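PDB 4BY6: general negative regulator of transcription subunit 2 from Saccharomyces cerevisiae, which serves as a core subunit of the CCR4-NOT complex, needed for its integrity, in negative regulation of transcription and in mRNA deadenylation and turnover. Local coordinates for residues F94-V104 against G121-Y129; D109-Y117 against F171-C179. One frame throughout, in Å; residues are numbered along the deposited sequence.

Contact 1 of 2, residues F94-V104 against G121-Y129; sequences FNSIQNDQQRV and GTVIQELTY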
loop_
_atom_site.group_PDB
_atom_site.type_symbol
_atom_site.label_atom_id
_atom_site.label_comp_id
_atom_site.label_asym_id
_atom_site.label_seq_id
_atom_site.Cartn_x
_atom_site.Cartn_y
_atom_site.Cartn_z
ATOM N N PHE E 94 28.769 -13.875 19.695
ATOM C CA PHE E 94 28.831 -14.861 20.757
ATOM C C PHE E 94 29.366 -16.149 20.159
ATOM O O PHE E 94 28.586 -17.031 19.784
ATOM C CB PHE E 94 27.465 -15.105 21.373
ATOM C CG PHE E 94 26.927 -13.950 22.159
ATOM C CD1 PHE E 94 27.207 -13.818 23.507
ATOM C CD2 PHE E 94 26.098 -13.019 21.561
ATOM C CE1 PHE E 94 26.696 -12.759 24.233
ATOM C CE2 PHE E 94 25.589 -11.950 22.286
ATOM C CZ PHE E 94 25.886 -11.825 23.619
ATOM N N ASN E 95 30.690 -16.262 20.058
ATOM C CA ASN E 95 31.267 -17.395 19.357
ATOM C C ASN E 95 31.965 -18.360 20.276
ATOM O O ASN E 95 32.547 -19.330 19.804
ATOM C CB ASN E 95 32.248 -16.932 18.278
ATOM C CG ASN E 95 31.578 -16.121 17.189
ATOM O OD1 ASN E 95 30.403 -16.322 16.878
ATOM N ND2 ASN E 95 32.329 -15.203 16.590
ATOM N N SER E 96 31.930 -18.111 21.585
ATOM C CA SER E 96 32.722 -18.950 22.511
ATOM C C SER E 96 31.936 -19.571 23.650
ATOM O O SER E 96 31.518 -18.874 24.577
ATOM C CB SER E 96 33.868 -18.153 23.109
ATOM O OG SER E 96 34.544 -18.950 24.048
ATOM N N ILE E 97 31.754 -20.884 23.585
ATOM C CA ILE E 97 31.090 -21.608 24.662
ATOM C C ILE E 97 31.810 -21.350 25.992
ATOM O O ILE E 97 31.184 -21.126 27.012
ATOM C CB ILE E 97 31.052 -23.141 24.385
ATOM C CG1 ILE E 97 30.235 -23.462 23.134
ATOM C CG2 ILE E 97 30.509 -23.899 25.580
ATOM C CD1 ILE E 97 28.751 -23.375 23.357
ATOM N N GLN E 98 33.134 -21.344 25.975
ATOM C CA GLN E 98 33.856 -21.254 27.230
ATOM C C GLN E 98 33.834 -19.831 27.799
ATOM O O GLN E 98 33.634 -19.662 29.001
ATOM C CB GLN E 98 35.294 -21.747 27.052
ATOM C CG GLN E 98 36.049 -22.068 28.344
ATOM C CD GLN E 98 37.540 -22.365 28.098
ATOM O OE1 GLN E 98 38.363 -21.446 27.966
ATOM N NE2 GLN E 98 37.883 -23.651 28.021
ATOM N N ASN E 99 33.965 -18.812 26.948
ATOM C CA ASN E 99 34.160 -17.436 27.432
ATOM C C ASN E 99 32.928 -16.537 27.387
ATOM O O ASN E 99 32.980 -15.405 27.849
ATOM C CB ASN E 99 35.265 -16.744 26.651
ATOM C CG ASN E 99 36.596 -17.444 26.780
ATOM O OD1 ASN E 99 36.864 -18.146 27.764
ATOM N ND2 ASN E 99 37.446 -17.263 25.778
ATOM N N ASP E 100 31.831 -16.998 26.804
ATOM C CA ASP E 100 30.702 -16.101 26.666
ATOM C C ASP E 100 29.631 -16.350 27.721
ATOM O O ASP E 100 28.567 -15.725 27.689
ATOM C CB ASP E 100 30.121 -16.212 25.255
ATOM C CG ASP E 100 31.071 -15.664 24.194
ATOM O OD1 ASP E 100 31.924 -14.815 24.555
ATOM O OD2 ASP E 100 30.987 -16.098 23.013
ATOM N N GLN E 101 29.920 -17.213 28.690
ATOM C CA GLN E 101 28.917 -17.530 29.708
ATOM C C GLN E 101 28.736 -16.327 30.620
ATOM O O GLN E 101 27.615 -16.034 31.023
ATOM C CB GLN E 101 29.307 -18.759 30.523
ATOM C CG GLN E 101 29.686 -19.937 29.655
ATOM C CD GLN E 101 29.545 -21.280 30.338
ATOM O OE1 GLN E 101 29.002 -21.379 31.446
ATOM N NE2 GLN E 101 30.062 -22.327 29.688
ATOM N N GLN E 102 29.831 -15.606 30.887
ATOM C CA GLN E 102 29.808 -14.475 31.810
ATOM C C GLN E 102 28.909 -13.355 31.286
ATOM O O GLN E 102 28.162 -12.745 32.053
ATOM C CB GLN E 102 31.229 -13.966 32.050
ATOM C CG GLN E 102 32.109 -14.939 32.843
ATOM C CD GLN E 102 32.590 -16.134 32.010
ATOM O OE1 GLN E 102 32.271 -16.251 30.819
ATOM N NE2 GLN E 102 33.358 -17.025 32.638
ATOM N N ARG E 103 28.944 -13.102 29.983
ATOM C CA ARG E 103 28.004 -12.154 29.401
ATOM C C ARG E 103 26.545 -12.647 29.432
ATOM O O ARG E 103 25.632 -11.878 29.783
ATOM C CB ARG E 103 28.393 -11.851 27.973
ATOM C CG ARG E 103 29.207 -10.625 27.851
ATOM C CD ARG E 103 29.368 -10.263 26.418
ATOM N NE ARG E 103 30.012 -11.324 25.667
ATOM C CZ ARG E 103 30.076 -11.340 24.346
ATOM N NH1 ARG E 103 29.530 -10.345 23.650
ATOM N NH2 ARG E 103 30.683 -12.345 23.731
ATOM N N VAL E 104 26.328 -13.920 29.088
ATOM C CA VAL E 104 24.966 -14.439 28.998
ATOM C C VAL E 104 24.293 -14.457 30.385
ATOM O O VAL E 104 23.103 -14.169 30.532
ATOM C CB VAL E 104 24.955 -15.827 28.362
ATOM C CG1 VAL E 104 23.560 -16.408 28.354
ATOM C CG2 VAL E 104 25.453 -15.736 26.950
ATOM N N GLY E 121 20.817 -23.596 16.325
ATOM C CA GLY E 121 22.043 -24.226 15.862
ATOM C C GLY E 121 23.288 -23.371 15.976
ATOM O O GLY E 121 24.195 -23.451 15.140
ATOM N N THR E 122 23.308 -22.534 17.007
ATOM C CA THR E 122 24.404 -21.616 17.260
ATOM C C THR E 122 24.900 -21.698 18.691
ATOM O O THR E 122 24.187 -22.206 19.568
ATOM C CB THR E 122 23.978 -20.172 17.023
ATOM O OG1 THR E 122 22.965 -19.820 17.977
ATOM C CG2 THR E 122 23.442 -20.017 15.643
ATOM N N VAL E 123 26.075 -21.120 18.933
ATOM C CA VAL E 123 26.642 -21.029 20.278
ATOM C C VAL E 123 25.676 -20.356 21.268
ATOM O O VAL E 123 25.503 -20.826 22.402
ATOM C CB VAL E 123 27.979 -20.237 20.267
ATOM C CG1 VAL E 123 28.441 -19.897 21.681
ATOM C CG2 VAL E 123 29.046 -21.012 19.541
ATOM N N ILE E 124 25.031 -19.273 20.846
ATOM C CA ILE E 124 24.201 -18.538 21.779
ATOM C C ILE E 124 22.947 -19.364 22.169
ATOM O O ILE E 124 22.469 -19.285 23.297
ATOM C CB ILE E 124 23.824 -17.143 21.201
ATOM C CG1 ILE E 124 23.200 -16.256 22.282
ATOM C CG2 ILE E 124 22.889 -17.265 20.036
ATOM C CD1 ILE E 124 24.046 -16.163 23.556
ATOM N N GLN E 125 22.452 -20.213 21.276
ATOM C CA GLN E 125 21.314 -21.051 21.645
ATOM C C GLN E 125 21.741 -22.042 22.733
ATOM O O GLN E 125 21.043 -22.210 23.738
ATOM C CB GLN E 125 20.748 -21.795 20.431
ATOM C CG GLN E 125 19.496 -22.627 20.739
ATOM C CD GLN E 125 18.896 -23.294 19.514
ATOM O OE1 GLN E 125 19.565 -24.031 18.786
ATOM N NE2 GLN E 125 17.624 -23.027 19.276
ATOM N N GLU E 126 22.902 -22.665 22.549
ATOM C CA GLU E 126 23.428 -23.575 23.554
ATOM C C GLU E 126 23.725 -22.869 24.901
ATOM O O GLU E 126 23.495 -23.427 25.988
ATOM C CB GLU E 126 24.690 -24.255 23.041
ATOM C CG GLU E 126 25.280 -25.263 24.012
ATOM C CD GLU E 126 24.489 -26.561 24.074
ATOM O OE1 GLU E 126 23.621 -26.795 23.201
ATOM O OE2 GLU E 126 24.723 -27.339 25.019
ATOM N N LEU E 127 24.258 -21.656 24.841
ATOM C CA LEU E 127 24.591 -20.973 26.072
ATOM C C LEU E 127 23.313 -20.570 26.833
ATOM O O LEU E 127 23.230 -20.715 28.059
ATOM C CB LEU E 127 25.482 -19.766 25.780
ATOM C CG LEU E 127 26.936 -20.057 25.370
ATOM C CD1 LEU E 127 27.725 -18.776 25.364
ATOM C CD2 LEU E 127 27.634 -21.079 26.268
ATOM N N THR E 128 22.303 -20.100 26.112
ATOM C CA THR E 128 21.040 -19.770 26.764
ATOM C C THR E 128 20.333 -21.031 27.285
ATOM O O THR E 128 19.665 -21.001 28.306
ATOM C CB THR E 128 20.100 -18.997 25.826
ATOM O OG1 THR E 128 20.001 -19.674 24.567
ATOM C CG2 THR E 128 20.640 -17.595 25.601
ATOM N N TYR E 129 20.461 -22.138 26.577
ATOM C CA TYR E 129 19.940 -23.379 27.107
ATOM C C TYR E 129 20.618 -23.718 28.441
ATOM O O TYR E 129 19.954 -24.066 29.420
ATOM C CB TYR E 129 20.139 -24.527 26.113
ATOM C CG TYR E 129 19.933 -25.881 26.752
ATOM C CD1 TYR E 129 18.664 -26.394 26.919
ATOM C CD2 TYR E 129 21.011 -26.623 27.242
ATOM C CE1 TYR E 129 18.465 -27.628 27.505
ATOM C CE2 TYR E 129 20.820 -27.856 27.838
ATOM C CZ TYR E 129 19.541 -28.355 27.966
ATOM O OH TYR E 129 19.317 -29.574 28.567
#
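Leu-127 and Val-123, one helical turn apart, push into the curl of chain made by residues 94-104. No hydrogen bond crosses between the segments; aliphatic groups meet one another and the backbone carbonyls of Phe-94, Ser-96 and Ile-97. The two methyls of Leu-127 are split between different partners: CD1 meets Asp-100 CB at 3.5 Å, whereas CD2 lies against the backbone of Ile-97 and 3.9 Å from Ile-97 CD1. That same Ile-97 methyl also reaches Val-123 CG1 and the aliphatic part of Glu-126. Val-123 turns its CB and CG1 to the carbonyl oxygen of Phe-94. Ile-124 carries CG1 away from its own backbone N (chi1 -168°), which brings CD1 between Phe-94 and Val-104, 3.7 Å from Val-104 CG2.

Ring contacts centre on Phe-94. Ile-124 CD1 sits over one face in a CH-pi contact, 4.1 Å from the ring centroid, and Arg-103 lays its guanidinium on the opposite face, NH1 toward the ring's rim.

The arrangement packs the start of helix 123-134 against the short helix 101-104 and its lead-in loop, within the NOT2/NOT3/NOT5 C-terminal region; a chain of another protein also hydrogen-bonds to this loop and helix start.

None of the polar bonds joins the two segments; several shape each one from within. Asp-100 OD2 accepts from Ser-96 N (2.6 Å), the donor lying above the carboxylate plane, while OD1 forms a salt bridge with Arg-103 NH2, which also bonds to Cys-93 O. Ser-96 OG in turn accepts from Asn-99 N in an ST motif. Gln-101 NE2 closes back on Ile-97 O (3.1 Å) in its own amide plane. At the other helix start, Thr-122 OG1 caps through a weak bond from Gln-125 N.

Contact 2 of 2, residues D109-Y117 against F171-C179; sequences DETLFFLFY and FDPQRWEKC
Phe-113 and Phe-171 form an offset stack, centroids 4.3 Å apart and planes at 20°, that joins helix 109-118 to the end of a beta-hairpin. The hairpin, strands 163-172 and 177-186, belongs to the antiparallel sheet of the NOT2/NOT3/NOT5 C-terminal domain, a family of the SH3 clan; the strand ends and the connection between them meet the helix. Phe-171 holds its CG trans to the backbone N (chi1 -178°), which presents one ring face to Phe-113, while its CZ lies over a face of the Trp-176 indole. A serine here would probably leave Phe-113 without its stacking partner and one indole face without its cover.

Beside the stack, Trp-176 brings its six-membered end to the helix: CH2 lies 3.8 Å from Phe-114 CB, at the edge of the Phe-114 ring. Glu-110, bent at chi2 (102°), lays its CG 3.4 Å from Trp-176 NE1. Tyr-117, one helical turn beyond Phe-113, takes Pro-173 CG over a face of its ring, 3.9 Å from the centroid, in a CH-pi contact. At the helix start, Asp-109 OD2 and Lys-178 NZ stay 4.0 Å apart, beyond a salt bridge; the carboxylate is paired with Arg-135 instead.

Farther out, Trp-137 and Trp-146 also pack on Phe-113, and Phe-116 covers the face of Tyr-117 opposite the proline; Tyr-117 OH bonds to Lys-144 O.

The turn itself is shaped by a G1 beta bulge, in which Trp-176 and Glu-177 face Asp-172, and by an Asx turn. Asp-172 OD1 accepts from Gln-174 N on its anti side, and OD2 takes Arg-175 NE on its syn side in a salt bridge of 2.7 Å, both donors tilted out of the carboxylate plane.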
loop_
_atom_site.group_PDB
_atom_site.type_symbol
_atom_site.label_atom_id
_atom_site.label_comp_id
_atom_site.label_asym_id
_atom_site.label_seq_id
_atom_site.Cartn_x
_atom_site.Cartn_y
_atom_site.Cartn_z
ATOM N N ASP E 109 15.738 -13.830 32.169
ATOM C CA ASP E 109 15.164 -15.037 31.581
ATOM C C ASP E 109 14.579 -14.748 30.198
ATOM O O ASP E 109 14.904 -15.444 29.226
ATOM C CB ASP E 109 14.057 -15.627 32.479
ATOM C CG ASP E 109 14.568 -16.159 33.825
ATOM O OD1 ASP E 109 15.801 -16.323 34.017
ATOM O OD2 ASP E 109 13.701 -16.389 34.711
ATOM N N GLU E 110 13.733 -13.719 30.108
ATOM C CA GLU E 110 13.089 -13.395 28.836
ATOM C C GLU E 110 14.108 -13.161 27.739
ATOM O O GLU E 110 13.945 -13.674 26.631
ATOM C CB GLU E 110 12.196 -12.172 28.951
ATOM C CG GLU E 110 10.764 -12.478 29.224
ATOM C CD GLU E 110 10.424 -12.246 30.656
ATOM O OE1 GLU E 110 11.337 -12.432 31.506
ATOM O OE2 GLU E 110 9.259 -11.868 30.927
ATOM N N THR E 111 15.173 -12.419 28.037
ATOM C CA THR E 111 16.189 -12.190 27.009
ATOM C C THR E 111 16.816 -13.498 26.507
ATOM O O THR E 111 17.012 -13.671 25.291
ATOM C CB THR E 111 17.261 -11.228 27.522
ATOM O OG1 THR E 111 16.650 -9.942 27.665
ATOM C CG2 THR E 111 18.437 -11.104 26.539
ATOM N N LEU E 112 17.065 -14.436 27.426
ATOM C CA LEU E 112 17.579 -15.760 27.066
ATOM C C LEU E 112 16.567 -16.533 26.187
ATOM O O LEU E 112 16.952 -17.193 25.197
ATOM C CB LEU E 112 17.887 -16.570 28.321
ATOM C CG LEU E 112 18.804 -15.991 29.394
ATOM C CD1 LEU E 112 18.789 -16.914 30.600
ATOM C CD2 LEU E 112 20.205 -15.828 28.855
ATOM N N PHE E 113 15.284 -16.444 26.541
ATOM C CA PHE E 113 14.252 -17.069 25.728
ATOM C C PHE E 113 14.292 -16.517 24.296
ATOM O O PHE E 113 14.233 -17.268 23.316
ATOM C CB PHE E 113 12.870 -16.839 26.330
ATOM C CG PHE E 113 12.618 -17.594 27.592
ATOM C CD1 PHE E 113 13.187 -18.841 27.798
ATOM C CD2 PHE E 113 11.780 -17.063 28.569
ATOM C CE1 PHE E 113 12.926 -19.547 28.960
ATOM C CE2 PHE E 113 11.516 -17.759 29.745
ATOM C CZ PHE E 113 12.090 -18.994 29.952
ATOM N N PHE E 114 14.360 -15.193 24.194
ATOM C CA PHE E 114 14.437 -14.510 22.912
ATOM C C PHE E 114 15.586 -15.050 22.055
ATOM O O PHE E 114 15.399 -15.447 20.896
ATOM C CB PHE E 114 14.621 -13.021 23.137
ATOM C CG PHE E 114 14.693 -12.231 21.884
ATOM C CD1 PHE E 114 13.544 -11.654 21.352
ATOM C CD2 PHE E 114 15.914 -12.050 21.232
ATOM C CE1 PHE E 114 13.594 -10.910 20.177
ATOM C CE2 PHE E 114 15.984 -11.303 20.045
ATOM C CZ PHE E 114 14.823 -10.731 19.522
ATOM N N LEU E 115 16.784 -15.043 22.630
ATOM C CA LEU E 115 17.942 -15.588 21.932
ATOM C C LEU E 115 17.766 -17.058 21.539
ATOM O O LEU E 115 18.019 -17.432 20.394
ATOM C CB LEU E 115 19.179 -15.432 22.807
ATOM C CG LEU E 115 19.658 -13.997 22.904
ATOM C CD1 LEU E 115 20.722 -13.905 23.992
ATOM C CD2 LEU E 115 20.187 -13.539 21.529
ATOM N N PHE E 116 17.318 -17.880 22.488
ATOM C CA PHE E 116 17.127 -19.313 22.265
ATOM C C PHE E 116 16.151 -19.598 21.108
ATOM O O PHE E 116 16.309 -20.564 20.366
ATOM C CB PHE E 116 16.627 -19.973 23.552
ATOM C CG PHE E 116 16.207 -21.408 23.386
ATOM C CD1 PHE E 116 17.123 -22.432 23.521
ATOM C CD2 PHE E 116 14.878 -21.732 23.101
ATOM C CE1 PHE E 116 16.740 -23.764 23.381
ATOM C CE2 PHE E 116 14.478 -23.061 22.966
ATOM C CZ PHE E 116 15.408 -24.079 23.111
ATOM N N TYR E 117 15.136 -18.757 20.970
ATOM C CA TYR E 117 14.159 -18.927 19.910
ATOM C C TYR E 117 14.547 -18.185 18.634
ATOM O O TYR E 117 13.869 -18.333 17.625
ATOM C CB TYR E 117 12.789 -18.446 20.361
ATOM C CG TYR E 117 12.054 -19.424 21.230
ATOM C CD1 TYR E 117 11.469 -20.567 20.688
ATOM C CD2 TYR E 117 11.932 -19.211 22.598
ATOM C CE1 TYR E 117 10.777 -21.467 21.474
ATOM C CE2 TYR E 117 11.246 -20.116 23.400
ATOM C CZ TYR E 117 10.664 -21.240 22.829
ATOM O OH TYR E 117 9.985 -22.137 23.635
ATOM N N PHE E 171 6.679 -20.762 29.527
ATOM C CA PHE E 171 6.849 -19.509 28.801
ATOM C C PHE E 171 6.305 -19.631 27.387
ATOM O O PHE E 171 6.679 -20.534 26.640
ATOM C CB PHE E 171 8.318 -19.050 28.783
ATOM C CG PHE E 171 8.520 -17.737 28.073
ATOM C CD1 PHE E 171 8.113 -16.542 28.665
ATOM C CD2 PHE E 171 9.092 -17.693 26.803
ATOM C CE1 PHE E 171 8.277 -15.321 28.000
ATOM C CE2 PHE E 171 9.270 -16.476 26.142
ATOM C CZ PHE E 171 8.858 -15.285 26.743
ATOM N N ASP E 172 5.430 -18.690 27.044
ATOM C CA ASP E 172 4.785 -18.580 25.739
ATOM C C ASP E 172 5.419 -17.432 24.966
ATOM O O ASP E 172 5.124 -16.261 25.227
ATOM C CB ASP E 172 3.277 -18.341 25.926
ATOM C CG ASP E 172 2.484 -18.302 24.610
ATOM O OD1 ASP E 172 3.067 -18.189 23.499
ATOM O OD2 ASP E 172 1.237 -18.368 24.715
ATOM N N PRO E 173 6.257 -17.772 23.976
ATOM C CA PRO E 173 7.058 -16.808 23.201
ATOM C C PRO E 173 6.210 -15.992 22.224
ATOM O O PRO E 173 6.688 -14.971 21.731
ATOM C CB PRO E 173 8.044 -17.698 22.429
ATOM C CG PRO E 173 7.785 -19.136 22.915
ATOM C CD PRO E 173 6.394 -19.146 23.467
ATOM N N GLN E 174 4.984 -16.434 21.942
ATOM C CA GLN E 174 4.104 -15.678 21.050
ATOM C C GLN E 174 3.341 -14.595 21.811
ATOM O O GLN E 174 3.090 -13.513 21.286
ATOM C CB GLN E 174 3.120 -16.606 20.341
ATOM C CG GLN E 174 3.776 -17.528 19.337
ATOM C CD GLN E 174 4.379 -16.767 18.186
ATOM O OE1 GLN E 174 3.965 -15.649 17.881
ATOM N NE2 GLN E 174 5.376 -17.363 17.540
ATOM N N ARG E 175 2.993 -14.876 23.060
ATOM C CA ARG E 175 2.330 -13.881 23.896
ATOM C C ARG E 175 3.309 -13.153 24.834
ATOM O O ARG E 175 2.931 -12.181 25.529
ATOM C CB ARG E 175 1.219 -14.530 24.711
ATOM C CG ARG E 175 0.025 -14.917 23.902
ATOM C CD ARG E 175 -0.987 -15.646 24.762
ATOM N NE ARG E 175 -1.104 -17.034 24.327
ATOM C CZ ARG E 175 -2.006 -17.465 23.451
ATOM N NH1 ARG E 175 -2.886 -16.618 22.926
ATOM N NH2 ARG E 175 -2.034 -18.746 23.106
ATOM N N TRP E 176 4.551 -13.636 24.860
ATOM C CA TRP E 176 5.566 -13.107 25.762
ATOM C C TRP E 176 4.985 -13.036 27.178
ATOM O O TRP E 176 4.847 -11.979 27.778
ATOM C CB TRP E 176 6.066 -11.741 25.286
ATOM C CG TRP E 176 7.513 -11.615 25.537
ATOM C CD1 TRP E 176 8.126 -10.796 26.440
ATOM C CD2 TRP E 176 8.551 -12.383 24.919
ATOM N NE1 TRP E 176 9.489 -10.996 26.406
ATOM C CE2 TRP E 176 9.771 -11.972 25.483
ATOM C CE3 TRP E 176 8.568 -13.360 23.932
ATOM C CZ2 TRP E 176 10.990 -12.511 25.090
ATOM C CZ3 TRP E 176 9.776 -13.898 23.550
ATOM C CH2 TRP E 176 10.968 -13.483 24.124
ATOM N N GLU E 177 4.593 -14.191 27.682
ATOM C CA GLU E 177 3.945 -14.280 28.968
ATOM C C GLU E 177 4.374 -15.555 29.645
ATOM O O GLU E 177 4.598 -16.573 28.972
ATOM C CB GLU E 177 2.437 -14.292 28.820
ATOM C CG GLU E 177 1.804 -12.970 28.616
ATOM C CD GLU E 177 0.310 -13.121 28.570
ATOM O OE1 GLU E 177 -0.152 -14.288 28.610
ATOM O OE2 GLU E 177 -0.392 -12.088 28.502
ATOM N N LYS E 178 4.464 -15.506 30.973
ATOM C CA LYS E 178 4.581 -16.714 31.769
ATOM C C LYS E 178 3.156 -17.154 32.049
ATOM O O LYS E 178 2.285 -16.317 32.251
ATOM C CB LYS E 178 5.373 -16.469 33.046
ATOM C CG LYS E 178 6.801 -16.034 32.801
ATOM C CD LYS E 178 7.539 -15.889 34.104
ATOM C CE LYS E 178 8.921 -15.320 33.864
ATOM N NZ LYS E 178 9.793 -15.458 35.065
ATOM N N CYS E 179 2.904 -18.452 31.974
ATOM C CA CYS E 179 1.552 -18.976 32.087
ATOM C C CYS E 179 1.533 -20.168 33.057
ATOM O O CYS E 179 2.166 -21.196 32.794
ATOM C CB CYS E 179 1.021 -19.371 30.697
ATOM S SG CYS E 179 -0.587 -20.237 30.701
#

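How the contacts relate
Contacts 1 and 2 lie about 17 Å apart, centre to centre, on neighbouring parts of one domain. Both are partly buried, but contact 2 is near the centre of the chain and contact 1 about 20 Å from it. They hold different elements: contact 1 joins the loop 94-100 and helix 101-104 to helix 123-134, contact 2 the helix between them in sequence, 109-118, and the sheet. That helix links the two, since Val-104 packs on Leu-112, Thr-128 on Phe-116 and Leu-112, and Gln-125 NE2 probably bonds to Phe-116 O. Contact 1 relies mainly on branched aliphatic side chains, with one phenylalanine ring, contact 2 on aromatic rings and a proline; neither has a hydrogen bond across its segments.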